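Long-range contacts in esterase (PDB 1QLW), which probably hydrolyses carboxylic esters, as a bacterial esterase of the alpha/beta hydrolase fold: residues 44-52 with 105-113; 183-191 with 211-219. All coordinates share one frame; numbering follows the deposited sequence.

Contact 1: residues 44-52 with 105-113; sequences TVTVDQMYV and SGRGRSATD
The Tyr51 ring carries the aliphatic chain of Arg109 over one face, with Arg109 CD 3.9 Å from the ring centroid and 14° off the normal, a CH-pi contact displaced toward the rim. Ring and guanidinium planes are nearly perpendicular. Running alongside the tyrosine, the extended arginine brings the edge of its guanidinium to the phenol, and Arg109 NH1 gives a bent hydrogen bond to Tyr51 OH (3.0 Å, N-H...O 134°). Both groups also reach the second subunit: its Glu79 binds Tyr51 OH and Arg109 NH1, and its Asp103 forms a salt bridge with Arg109 NH2. The Gln49 amide places NE2 3.6 Å from Ala111 CB, while the same nitrogen donates to Thr46 O and to Gln170 O of the second subunit. In this alpha/beta hydrolase the loop 105-113, which follows strand 99-103, lies along the interrupted portion of strand 43-57, and a type II' turn from Arg107 to Ser110 reverses it. Turned beside its own backbone N (chi1 -58°), Ser110 OG faces strand 43-57 and accepts the Tyr51 N-H almost straight at 2.9 Å, and bonds Asp103 O as well, coupling the loop to both strands. At the break in the strand, Ser105 OG donates to Asp48 O over 2.7 Å, from above the carbonyl plane. Two waters fill in between: water 2 donates to Gln49 O and Ala111 O and takes the Gly106 N-H, and water 1 joins Asp48 OD1 to Ala111 O, while Asp48 OD2 is salt-bridged to Arg26. Farther along, Val47 CG1 packs 3.8 Å from Asp113 CB.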
ATOM      1  N   THR A  44      10.913   3.820  20.130  1.00 15.01           N
ATOM      2  CA  THR A  44       9.574   3.259  20.184  1.00 15.84           C
ATOM      3  C   THR A  44       8.952   3.298  18.799  1.00 14.12           C
ATOM      4  O   THR A  44       8.969   4.337  18.135  1.00 15.33           O
ATOM      5  CB  THR A  44       8.705   4.120  21.118  1.00 18.12           C
ATOM      6  OG1 THR A  44       9.373   4.294  22.362  1.00 22.41           O
ATOM      7  CG2 THR A  44       7.349   3.484  21.365  1.00 19.31           C
ATOM      8  N   VAL A  45       8.383   2.175  18.375  1.00 13.69           N
ATOM      9  CA  VAL A  45       7.689   2.099  17.094  1.00 13.55           C
ATOM     10  C   VAL A  45       6.253   1.639  17.336  1.00 13.80           C
ATOM     11  O   VAL A  45       5.982   0.901  18.274  1.00 16.09           O
ATOM     12  CB  VAL A  45       8.377   1.217  16.035  1.00 14.40           C
ATOM     13  CG1 VAL A  45       9.688   1.863  15.584  1.00 15.88           C
ATOM     14  CG2 VAL A  45       8.594  -0.198  16.563  1.00 15.79           C
ATOM     15  N   THR A  46       5.382   1.977  16.389  1.00 13.42           N
ATOM     16  CA  THR A  46       4.003   1.465  16.389  1.00 13.21           C
ATOM     17  C   THR A  46       3.925   0.331  15.385  1.00 12.40           C
ATOM     18  O   THR A  46       4.319   0.495  14.223  1.00 13.84           O
ATOM     19  CB  THR A  46       3.033   2.585  16.000  1.00 13.66           C
ATOM     20  OG1 THR A  46       3.220   3.692  16.895  1.00 15.23           O
ATOM     21  CG2 THR A  46       1.589   2.115  16.071  1.00 14.62           C
ATOM     22  N   VAL A  47       3.378  -0.803  15.817  1.00 13.45           N
ATOM     23  CA  VAL A  47       3.226  -1.981  14.959  1.00 13.90           C
ATOM     24  C   VAL A  47       1.821  -2.558  15.140  1.00 13.68           C
ATOM     25  O   VAL A  47       1.117  -2.213  16.087  1.00 15.08           O
ATOM     26  CB  VAL A  47       4.284  -3.062  15.196  1.00 17.98           C
ATOM     27  CG1 VAL A  47       5.694  -2.550  14.945  1.00 20.43           C
ATOM     28  CG2 VAL A  47       4.142  -3.580  16.610  1.00 21.16           C
ATOM     29  N   ASP A  48       1.387  -3.368  14.191  1.00 13.77           N
ATOM     30  CA  ASP A  48       0.096  -4.053  14.158  1.00 14.53           C
ATOM     31  C   ASP A  48      -1.080  -3.199  13.683  1.00 13.01           C
ATOM     32  O   ASP A  48      -2.168  -3.750  13.484  1.00 14.68           O
ATOM     33  CB  ASP A  48      -0.258  -4.734  15.472  1.00 16.35           C
ATOM     34  CG  ASP A  48       0.624  -5.907  15.856  1.00 19.25           C
ATOM     35  OD1 ASP A  48       1.346  -6.451  15.006  1.00 22.21           O
ATOM     36  OD2 ASP A  48       0.586  -6.242  17.057  1.00 24.52           O
ATOM     37  N   GLN A  49      -0.868  -1.917  13.427  1.00 12.08           N
ATOM     38  CA  GLN A  49      -1.897  -1.056  12.884  1.00 11.66           C
ATOM     39  C   GLN A  49      -2.278  -1.513  11.472  1.00 11.56           C
ATOM     40  O   GLN A  49      -1.482  -2.099  10.738  1.00 14.33           O
ATOM     41  CB  GLN A  49      -1.410   0.403  12.844  1.00 12.58           C
ATOM     42  CG  GLN A  49      -0.197   0.675  11.950  1.00 12.70           C
ATOM     43  CD  GLN A  49       1.107   0.532  12.686  1.00 13.26           C
ATOM     44  OE1 GLN A  49       1.237  -0.253  13.610  1.00 15.32           O
ATOM     45  NE2 GLN A  49       2.122   1.324  12.370  1.00 12.52           N
ATOM     46  N   MET A  50      -3.490  -1.138  11.061  1.00 11.56           N
ATOM     47  CA  MET A  50      -4.060  -1.556   9.774  1.00 11.52           C
ATOM     48  C   MET A  50      -4.354  -0.335   8.907  1.00 11.30           C
ATOM     49  O   MET A  50      -5.157   0.532   9.313  1.00 11.90           O
ATOM     50  CB  MET A  50      -5.347  -2.350  10.040  1.00 13.17           C
ATOM     51  CG  MET A  50      -6.097  -2.772   8.787  1.00 13.10           C
ATOM     52  SD  MET A  50      -7.558  -3.754   9.192  1.00 12.88           S
ATOM     53  CE  MET A  50      -8.713  -2.475   9.706  1.00 14.14           C
ATOM     54  N   TYR A  51      -3.752  -0.277   7.733  1.00 11.42           N
ATOM     55  CA  TYR A  51      -4.037   0.756   6.732  1.00 11.28           C
ATOM     56  C   TYR A  51      -5.425   0.562   6.139  1.00 10.31           C
ATOM     57  O   TYR A  51      -5.810  -0.558   5.784  1.00 10.96           O
ATOM     58  CB  TYR A  51      -3.023   0.617   5.600  1.00 11.35           C
ATOM     59  CG  TYR A  51      -3.262   1.509   4.398  1.00 11.26           C
ATOM     60  CD1 TYR A  51      -3.016   2.885   4.462  1.00 11.90           C
ATOM     61  CD2 TYR A  51      -3.722   0.985   3.207  1.00 11.48           C
ATOM     62  CE1 TYR A  51      -3.229   3.688   3.360  1.00 12.50           C
ATOM     63  CE2 TYR A  51      -3.928   1.795   2.101  1.00 12.13           C
ATOM     64  CZ  TYR A  51      -3.660   3.153   2.176  1.00 12.15           C
ATOM     65  OH  TYR A  51      -3.850   3.911   1.036  1.00 13.37           O
ATOM     66  N   VAL A  52      -6.149   1.664   5.990  1.00 10.99           N
ATOM     67  CA  VAL A  52      -7.479   1.675   5.411  1.00 11.26           C
ATOM     68  C   VAL A  52      -7.585   2.809   4.391  1.00 11.01           C
ATOM     69  O   VAL A  52      -7.366   3.971   4.746  1.00 12.76           O
ATOM     70  CB  VAL A  52      -8.574   1.866   6.478  1.00 12.63           C
ATOM     71  CG1 VAL A  52      -9.956   1.730   5.846  1.00 15.18           C
ATOM     72  CG2 VAL A  52      -8.401   0.893   7.644  1.00 13.47           C
ATOM     73  N   SER A 105      -2.747  -6.089   8.913  1.00 11.81           N
ATOM     74  CA  SER A 105      -1.626  -5.843   9.816  1.00 11.79           C
ATOM     75  C   SER A 105      -0.410  -6.616   9.308  1.00 12.19           C
ATOM     76  O   SER A 105      -0.512  -7.780   8.907  1.00 12.86           O
ATOM     77  CB  SER A 105      -2.005  -6.328  11.208  1.00 13.59           C
ATOM     78  OG  SER A 105      -3.087  -5.600  11.745  1.00 14.37           O
ATOM     79  N   GLY A 106       0.746  -5.964   9.313  1.00 11.83           N
ATOM     80  CA  GLY A 106       1.978  -6.599   8.906  1.00 12.55           C
ATOM     81  C   GLY A 106       2.083  -6.916   7.429  1.00 11.30           C
ATOM     82  O   GLY A 106       2.861  -7.803   7.071  1.00 12.59           O
ATOM     83  N   ARG A 107       1.346  -6.208   6.594  1.00 11.31           N
ATOM     84  CA  ARG A 107       1.351  -6.411   5.153  1.00 11.09           C
ATOM     85  C   ARG A 107       1.235  -5.041   4.479  1.00 10.37           C
ATOM     86  O   ARG A 107       0.549  -4.162   4.969  1.00 11.18           O
ATOM     87  CB  ARG A 107       0.173  -7.295   4.705  1.00 11.06           C
ATOM     88  CG  ARG A 107       0.266  -7.866   3.308  1.00 11.79           C
ATOM     89  CD  ARG A 107       1.103  -9.130   3.178  1.00 11.96           C
ATOM     90  NE  ARG A 107       0.643 -10.174   4.094  1.00 11.34           N
ATOM     91  CZ  ARG A 107      -0.474 -10.880   3.940  1.00 10.51           C
ATOM     92  NH1 ARG A 107      -1.167 -10.761   2.816  1.00 11.27           N
ATOM     93  NH2 ARG A 107      -0.885 -11.658   4.923  1.00 12.18           N
ATOM     94  N   GLY A 108       1.835  -4.889   3.295  1.00 11.17           N
ATOM     95  CA  GLY A 108       1.595  -3.674   2.528  1.00 11.74           C
ATOM     96  C   GLY A 108       1.986  -2.439   3.323  1.00 10.98           C
ATOM     97  O   GLY A 108       3.108  -2.342   3.859  1.00 11.54           O
ATOM     98  N   ARG A 109       1.072  -1.477   3.360  1.00 10.61           N
ATOM     99  CA  ARG A 109       1.320  -0.216   4.054  1.00 10.84           C
ATOM    100  C   ARG A 109       1.180  -0.271   5.569  1.00 10.83           C
ATOM    101  O   ARG A 109       1.364   0.759   6.219  1.00 12.14           O
ATOM    102  CB  ARG A 109       0.425   0.842   3.423  1.00 11.55           C
ATOM    103  CG  ARG A 109       0.789   1.119   1.981  1.00 12.05           C
ATOM    104  CD  ARG A 109      -0.128   2.111   1.325  1.00 13.01           C
ATOM    105  NE  ARG A 109       0.418   2.501   0.022  1.00 12.40           N
ATOM    106  CZ  ARG A 109      -0.074   3.485  -0.712  1.00 12.47           C
ATOM    107  NH1 ARG A 109      -1.236   4.056  -0.398  1.00 13.93           N
ATOM    108  NH2 ARG A 109       0.618   3.939  -1.753  1.00 12.73           N
ATOM    109  N   SER A 110       0.873  -1.444   6.119  1.00 10.74           N
ATOM    110  CA  SER A 110       0.711  -1.686   7.552  1.00 10.85           C
ATOM    111  C   SER A 110       1.999  -2.235   8.148  1.00 10.81           C
ATOM    112  O   SER A 110       2.460  -3.318   7.766  1.00 11.87           O
ATOM    113  CB  SER A 110      -0.417  -2.688   7.756  1.00 10.98           C
ATOM    114  OG  SER A 110      -1.615  -2.228   7.189  1.00 11.31           O
ATOM    115  N   ALA A 111       2.607  -1.497   9.081  1.00 11.76           N
ATOM    116  CA  ALA A 111       3.963  -1.772   9.518  1.00 11.96           C
ATOM    117  C   ALA A 111       4.166  -3.127  10.176  1.00 11.77           C
ATOM    118  O   ALA A 111       3.387  -3.567  11.019  1.00 13.67           O
ATOM    119  CB  ALA A 111       4.381  -0.721  10.548  1.00 12.58           C
ATOM    120  N   THR A 112       5.299  -3.722   9.850  1.00 13.02           N
ATOM    121  CA  THR A 112       5.910  -4.824  10.558  1.00 12.76           C
ATOM    122  C   THR A 112       6.927  -4.284  11.570  1.00 13.23           C
ATOM    123  O   THR A 112       7.239  -3.105  11.559  1.00 14.54           O
ATOM    124  CB  THR A 112       6.631  -5.783   9.589  1.00 14.18           C
ATOM    125  OG1 THR A 112       7.615  -5.027   8.851  1.00 15.04           O
ATOM    126  CG2 THR A 112       5.650  -6.451   8.637  1.00 14.96           C
ATOM    127  N   ASP A 113       7.451  -5.156  12.420  1.00 14.66           N
ATOM    128  CA  ASP A 113       8.552  -4.844  13.332  1.00 14.54           C
ATOM    129  C   ASP A 113       9.778  -5.603  12.801  1.00 13.54           C
ATOM    130  O   ASP A 113       9.723  -6.841  12.716  1.00 15.89           O
ATOM    131  CB  ASP A 113       8.274  -5.296  14.759  1.00 16.66           C
ATOM    132  CG  ASP A 113       9.317  -4.910  15.795  1.00 17.57           C
ATOM    133  OD1 ASP A 113      10.301  -4.226  15.454  1.00 17.41           O
ATOM    134  OD2 ASP A 113       9.148  -5.279  16.983  1.00 22.80           O
TER
HETATM  135  O   HOH W   1       3.013  -6.181  12.541  1.00 26.20           O
HETATM  136  O   HOH W   2       0.696  -3.704  11.064  1.00 12.72           O

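Contact 2: residues 183-191 with 211-219; sequences PNPTVANLS and YPFQTAAMN
Helices 185-191 and 211-218 cross at -59°, their axes 8.4 Å apart at closest approach, with Val187 and Thr215 the nearest pair of CA atoms. Val187 is a knob in a hole formed by Tyr211, Gln214, Thr215 and Met218. Its CG1, anti to the backbone N (chi1 169°), enters beside Thr215 and meets Met218 CE at 3.8 Å, whereas CG2 approaches the Tyr211 ring obliquely, 3.8 Å from Tyr211 CG. Thr215 OG1 lies 3.0 Å from Val187 O and 3.1 Å from Tyr211 O; its single proton may serve either carbonyl. The other branch, Thr215 CG2, presses against the next turn, 3.4 Å from Ser191 N. At the amino end, Thr186 crosses the Tyr211 side chain at about a right angle, with Thr186 CB 3.7 Å from Tyr211 CE2, and Asn184 CB approaches the phenol end of the ring. Tyr211 OH bonds Gln104. Replacing Tyr211 by an alanine would probably leave Val187 CG2, Thr186 and Asn184 without the ring they pack on, and Gln104 without its phenol partner. Water bridges close both ends: one links Asn184 N to Gln214 OE1, the other Ser191 OG to Asn219 O. Helix 211-218 is the connection of a beta-alpha-beta crossover between the parallel strands 200-205 and 223-229; Pro212 touches both, and Phe213, Thr215 and Ala216 also rest on strand 223-229, while Thr186 and Asn189 of the partner helix reach Met50 on strand 43-57.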
ATOM      1  N   PRO A 183      -5.659 -15.185  16.915  1.00 14.24           N
ATOM      2  CA  PRO A 183      -6.061 -14.532  15.683  1.00 14.30           C
ATOM      3  C   PRO A 183      -5.141 -13.399  15.280  1.00 12.67           C
ATOM      4  O   PRO A 183      -4.524 -12.705  16.096  1.00 13.79           O
ATOM      5  CB  PRO A 183      -7.454 -13.962  16.031  1.00 15.90           C
ATOM      6  CG  PRO A 183      -7.973 -14.934  17.046  1.00 17.20           C
ATOM      7  CD  PRO A 183      -6.781 -15.241  17.893  1.00 16.81           C
ATOM      8  N   ASN A 184      -5.009 -13.228  13.973  1.00 12.39           N
ATOM      9  CA  ASN A 184      -4.133 -12.176  13.453  1.00 12.04           C
ATOM     10  C   ASN A 184      -4.620 -10.840  13.971  1.00 11.84           C
ATOM     11  O   ASN A 184      -5.818 -10.629  14.136  1.00 12.14           O
ATOM     12  CB  ASN A 184      -4.219 -12.255  11.920  1.00 12.61           C
ATOM     13  CG  ASN A 184      -3.249 -11.304  11.245  1.00 12.67           C
ATOM     14  OD1 ASN A 184      -2.080 -11.681  10.993  1.00 15.76           O
ATOM     15  ND2 ASN A 184      -3.694 -10.122  10.979  1.00 11.95           N
ATOM     16  N   PRO A 185      -3.731  -9.875  14.187  1.00 12.37           N
ATOM     17  CA  PRO A 185      -4.120  -8.543  14.644  1.00 12.57           C
ATOM     18  C   PRO A 185      -5.136  -7.843  13.772  1.00 12.08           C
ATOM     19  O   PRO A 185      -5.894  -6.967  14.240  1.00 12.64           O
ATOM     20  CB  PRO A 185      -2.794  -7.779  14.730  1.00 13.68           C
ATOM     21  CG  PRO A 185      -1.793  -8.847  15.050  1.00 14.32           C
ATOM     22  CD  PRO A 185      -2.254 -10.005  14.193  1.00 13.49           C
ATOM     23  N   THR A 186      -5.238  -8.214  12.487  1.00 11.93           N
ATOM     24  CA  THR A 186      -6.273  -7.658  11.626  1.00 11.69           C
ATOM     25  C   THR A 186      -7.657  -7.876  12.221  1.00 11.49           C
ATOM     26  O   THR A 186      -8.547  -7.048  12.037  1.00 12.41           O
ATOM     27  CB  THR A 186      -6.185  -8.287  10.224  1.00 11.70           C
ATOM     28  OG1 THR A 186      -4.885  -8.074   9.660  1.00 11.91           O
ATOM     29  CG2 THR A 186      -7.208  -7.716   9.281  1.00 12.59           C
ATOM     30  N   VAL A 187      -7.884  -9.015  12.863  1.00 11.80           N
ATOM     31  CA  VAL A 187      -9.206  -9.343  13.405  1.00 12.37           C
ATOM     32  C   VAL A 187      -9.705  -8.307  14.381  1.00 12.38           C
ATOM     33  O   VAL A 187     -10.835  -7.805  14.239  1.00 13.47           O
ATOM     34  CB  VAL A 187      -9.136 -10.751  14.030  1.00 13.29           C
ATOM     35  CG1 VAL A 187     -10.399 -11.044  14.838  1.00 14.47           C
ATOM     36  CG2 VAL A 187      -8.952 -11.796  12.929  1.00 14.69           C
ATOM     37  N   ALA A 188      -8.898  -7.950  15.396  1.00 12.83           N
ATOM     38  CA  ALA A 188      -9.321  -6.926  16.330  1.00 13.38           C
ATOM     39  C   ALA A 188      -9.479  -5.576  15.642  1.00 13.07           C
ATOM     40  O   ALA A 188     -10.353  -4.785  15.983  1.00 13.97           O
ATOM     41  CB  ALA A 188      -8.319  -6.792  17.458  1.00 14.88           C
ATOM     42  N   ASN A 189      -8.610  -5.274  14.679  1.00 12.31           N
ATOM     43  CA  ASN A 189      -8.713  -4.012  13.953  1.00 12.85           C
ATOM     44  C   ASN A 189      -9.989  -3.935  13.130  1.00 12.21           C
ATOM     45  O   ASN A 189     -10.575  -2.854  13.009  1.00 12.87           O
ATOM     46  CB  ASN A 189      -7.471  -3.800  13.093  1.00 13.44           C
ATOM     47  CG  ASN A 189      -6.260  -3.484  13.955  1.00 13.37           C
ATOM     48  OD1 ASN A 189      -6.392  -2.869  15.005  1.00 15.04           O
ATOM     49  ND2 ASN A 189      -5.098  -3.897  13.479  1.00 14.48           N
ATOM     50  N   LEU A 190     -10.454  -5.066  12.581  1.00 12.28           N
ATOM     51  CA  LEU A 190     -11.717  -5.047  11.849  1.00 12.22           C
ATOM     52  C   LEU A 190     -12.878  -4.744  12.797  1.00 12.13           C
ATOM     53  O   LEU A 190     -13.839  -4.100  12.365  1.00 13.15           O
ATOM     54  CB  LEU A 190     -11.953  -6.365  11.127  1.00 12.70           C
ATOM     55  CG  LEU A 190     -11.014  -6.601   9.932  1.00 13.32           C
ATOM     56  CD1 LEU A 190     -11.123  -8.055   9.488  1.00 15.79           C
ATOM     57  CD2 LEU A 190     -11.332  -5.664   8.788  1.00 14.44           C
ATOM     58  N   SER A 191     -12.815  -5.186  14.054  1.00 12.94           N
ATOM     59  CA  SER A 191     -13.875  -4.830  14.999  1.00 12.88           C
ATOM     60  C   SER A 191     -13.852  -3.328  15.256  1.00 13.42           C
ATOM     61  O   SER A 191     -14.891  -2.674  15.229  1.00 14.13           O
ATOM     62  CB  SER A 191     -13.696  -5.580  16.310  1.00 14.84           C
ATOM     63  OG  SER A 191     -14.590  -5.089  17.290  1.00 16.20           O
ATOM     64  N   TYR A 211     -11.253 -14.401   9.128  1.00 12.07           N
ATOM     65  CA  TYR A 211     -11.175 -13.192   9.944  1.00 12.34           C
ATOM     66  C   TYR A 211     -12.497 -12.595  10.353  1.00 11.99           C
ATOM     67  O   TYR A 211     -12.675 -12.313  11.541  1.00 13.19           O
ATOM     68  CB  TYR A 211     -10.296 -12.102   9.328  1.00 12.60           C
ATOM     69  CG  TYR A 211      -8.824 -12.355   9.159  1.00 11.69           C
ATOM     70  CD1 TYR A 211      -8.159 -13.515   9.537  1.00 12.21           C
ATOM     71  CD2 TYR A 211      -8.039 -11.331   8.619  1.00 11.78           C
ATOM     72  CE1 TYR A 211      -6.796 -13.662   9.321  1.00 12.10           C
ATOM     73  CE2 TYR A 211      -6.683 -11.455   8.418  1.00 11.71           C
ATOM     74  CZ  TYR A 211      -6.056 -12.634   8.772  1.00 11.37           C
ATOM     75  OH  TYR A 211      -4.708 -12.833   8.578  1.00 12.73           O
ATOM     76  N   PRO A 212     -13.428 -12.342   9.438  1.00 12.59           N
ATOM     77  CA  PRO A 212     -14.672 -11.686   9.858  1.00 13.19           C
ATOM     78  C   PRO A 212     -15.445 -12.464  10.893  1.00 12.35           C
ATOM     79  O   PRO A 212     -16.134 -11.872  11.725  1.00 13.32           O
ATOM     80  CB  PRO A 212     -15.467 -11.510   8.573  1.00 14.63           C
ATOM     81  CG  PRO A 212     -14.515 -11.698   7.477  1.00 17.99           C
ATOM     82  CD  PRO A 212     -13.350 -12.502   7.975  1.00 13.86           C
ATOM     83  N   PHE A 213     -15.380 -13.790  10.807  1.00 12.60           N
ATOM     84  CA  PHE A 213     -16.065 -14.637  11.770  1.00 12.52           C
ATOM     85  C   PHE A 213     -15.419 -14.546  13.141  1.00 12.60           C
ATOM     86  O   PHE A 213     -16.100 -14.563  14.162  1.00 14.20           O
ATOM     87  CB  PHE A 213     -16.078 -16.088  11.275  1.00 13.12           C
ATOM     88  CG  PHE A 213     -16.704 -16.248   9.919  1.00 13.25           C
ATOM     89  CD1 PHE A 213     -18.081 -16.180   9.755  1.00 14.49           C
ATOM     90  CD2 PHE A 213     -15.923 -16.453   8.805  1.00 14.63           C
ATOM     91  CE1 PHE A 213     -18.659 -16.338   8.504  1.00 15.09           C
ATOM     92  CE2 PHE A 213     -16.478 -16.624   7.554  1.00 15.78           C
ATOM     93  CZ  PHE A 213     -17.856 -16.564   7.406  1.00 15.58           C
ATOM     94  N   GLN A 214     -14.073 -14.482  13.173  1.00 12.90           N
ATOM     95  CA  GLN A 214     -13.373 -14.269  14.428  1.00 13.54           C
ATOM     96  C   GLN A 214     -13.671 -12.876  14.971  1.00 13.16           C
ATOM     97  O   GLN A 214     -13.813 -12.693  16.187  1.00 14.83           O
ATOM     98  CB  GLN A 214     -11.867 -14.477  14.222  1.00 13.41           C
ATOM     99  CG  GLN A 214     -11.553 -15.921  13.896  1.00 13.78           C
ATOM    100  CD  GLN A 214     -10.117 -16.182  13.534  1.00 14.56           C
ATOM    101  OE1 GLN A 214      -9.394 -15.269  13.118  1.00 16.50           O
ATOM    102  NE2 GLN A 214      -9.663 -17.419  13.648  1.00 16.48           N
ATOM    103  N   THR A 215     -13.770 -11.868  14.118  1.00 12.98           N
ATOM    104  CA  THR A 215     -14.116 -10.520  14.561  1.00 13.42           C
ATOM    105  C   THR A 215     -15.488 -10.560  15.223  1.00 13.40           C
ATOM    106  O   THR A 215     -15.656 -10.026  16.328  1.00 14.30           O
ATOM    107  CB  THR A 215     -14.121  -9.554  13.371  1.00 13.90           C
ATOM    108  OG1 THR A 215     -12.812  -9.525  12.778  1.00 14.82           O
ATOM    109  CG2 THR A 215     -14.504  -8.150  13.794  1.00 15.11           C
ATOM    110  N   ALA A 216     -16.466 -11.190  14.561  1.00 13.92           N
ATOM    111  CA  ALA A 216     -17.820 -11.211  15.082  1.00 14.68           C
ATOM    112  C   ALA A 216     -17.927 -11.954  16.402  1.00 15.40           C
ATOM    113  O   ALA A 216     -18.706 -11.555  17.273  1.00 16.90           O
ATOM    114  CB  ALA A 216     -18.768 -11.788  14.041  1.00 16.56           C
ATOM    115  N   ALA A 217     -17.151 -13.030  16.555  1.00 15.54           N
ATOM    116  CA  ALA A 217     -17.145 -13.758  17.825  1.00 17.35           C
ATOM    117  C   ALA A 217     -16.564 -12.884  18.932  1.00 17.52           C
ATOM    118  O   ALA A 217     -17.025 -12.928  20.084  1.00 20.49           O
ATOM    119  CB  ALA A 217     -16.355 -15.042  17.693  1.00 18.74           C
ATOM    120  N   MET A 218     -15.542 -12.080  18.628  1.00 17.25           N
ATOM    121  CA  MET A 218     -14.941 -11.195  19.620  1.00 18.87           C
ATOM    122  C   MET A 218     -15.927 -10.100  20.023  1.00 17.25           C
ATOM    123  O   MET A 218     -16.095  -9.790  21.204  1.00 19.98           O
ATOM    124  CB  MET A 218     -13.658 -10.621  19.044  1.00 21.81           C
ATOM    125  CG  MET A 218     -12.877  -9.657  19.909  1.00 26.54           C
ATOM    126  SD  MET A 218     -11.589  -8.783  18.970  1.00 32.34           S
ATOM    127  CE  MET A 218     -10.591 -10.180  18.486  1.00 32.88           C
ATOM    128  N   ASN A 219     -16.596  -9.519  19.041  1.00 16.45           N
ATOM    129  CA  ASN A 219     -17.569  -8.449  19.271  1.00 16.93           C
ATOM    130  C   ASN A 219     -18.421  -8.307  18.021  1.00 16.79           C
ATOM    131  O   ASN A 219     -17.888  -7.976  16.960  1.00 16.57           O
ATOM    132  CB  ASN A 219     -16.808  -7.159  19.570  1.00 18.46           C
ATOM    133  CG  ASN A 219     -17.711  -6.041  20.012  1.00 20.26           C
ATOM    134  OD1 ASN A 219     -18.931  -6.125  19.814  1.00 21.58           O
ATOM    135  ND2 ASN A 219     -17.177  -5.007  20.654  1.00 21.89           N
TER
HETATM  136  O   HOH W   3      -6.700 -15.007  12.542  1.00 13.98           O
HETATM  137  O   HOH W   4     -17.001  -5.546  16.134  1.00 18.36           O

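Contacts 1 and 2 follow one another along the chain, with centres about 16 Å apart, and meet where helix 185-197 abuts the loop after strand 99-103. Asn189 ND2 lies 2.9 Å from Asp48 O and Thr186 OG1 lies 3.0 Å from Ser105 N, both probable hydrogen bonds, so the helix packed in contact 2 also grips both segments of contact 1. The second subunit packs against contact 1, whereas no other chain of the assembly touches the segments of contact 2. By analogy with other alpha/beta hydrolases, the turn between strand 200-205 and helix 211-218 probably bears the nucleophile; Arg107, from the loop of contact 1, bonds Gln207 in that turn.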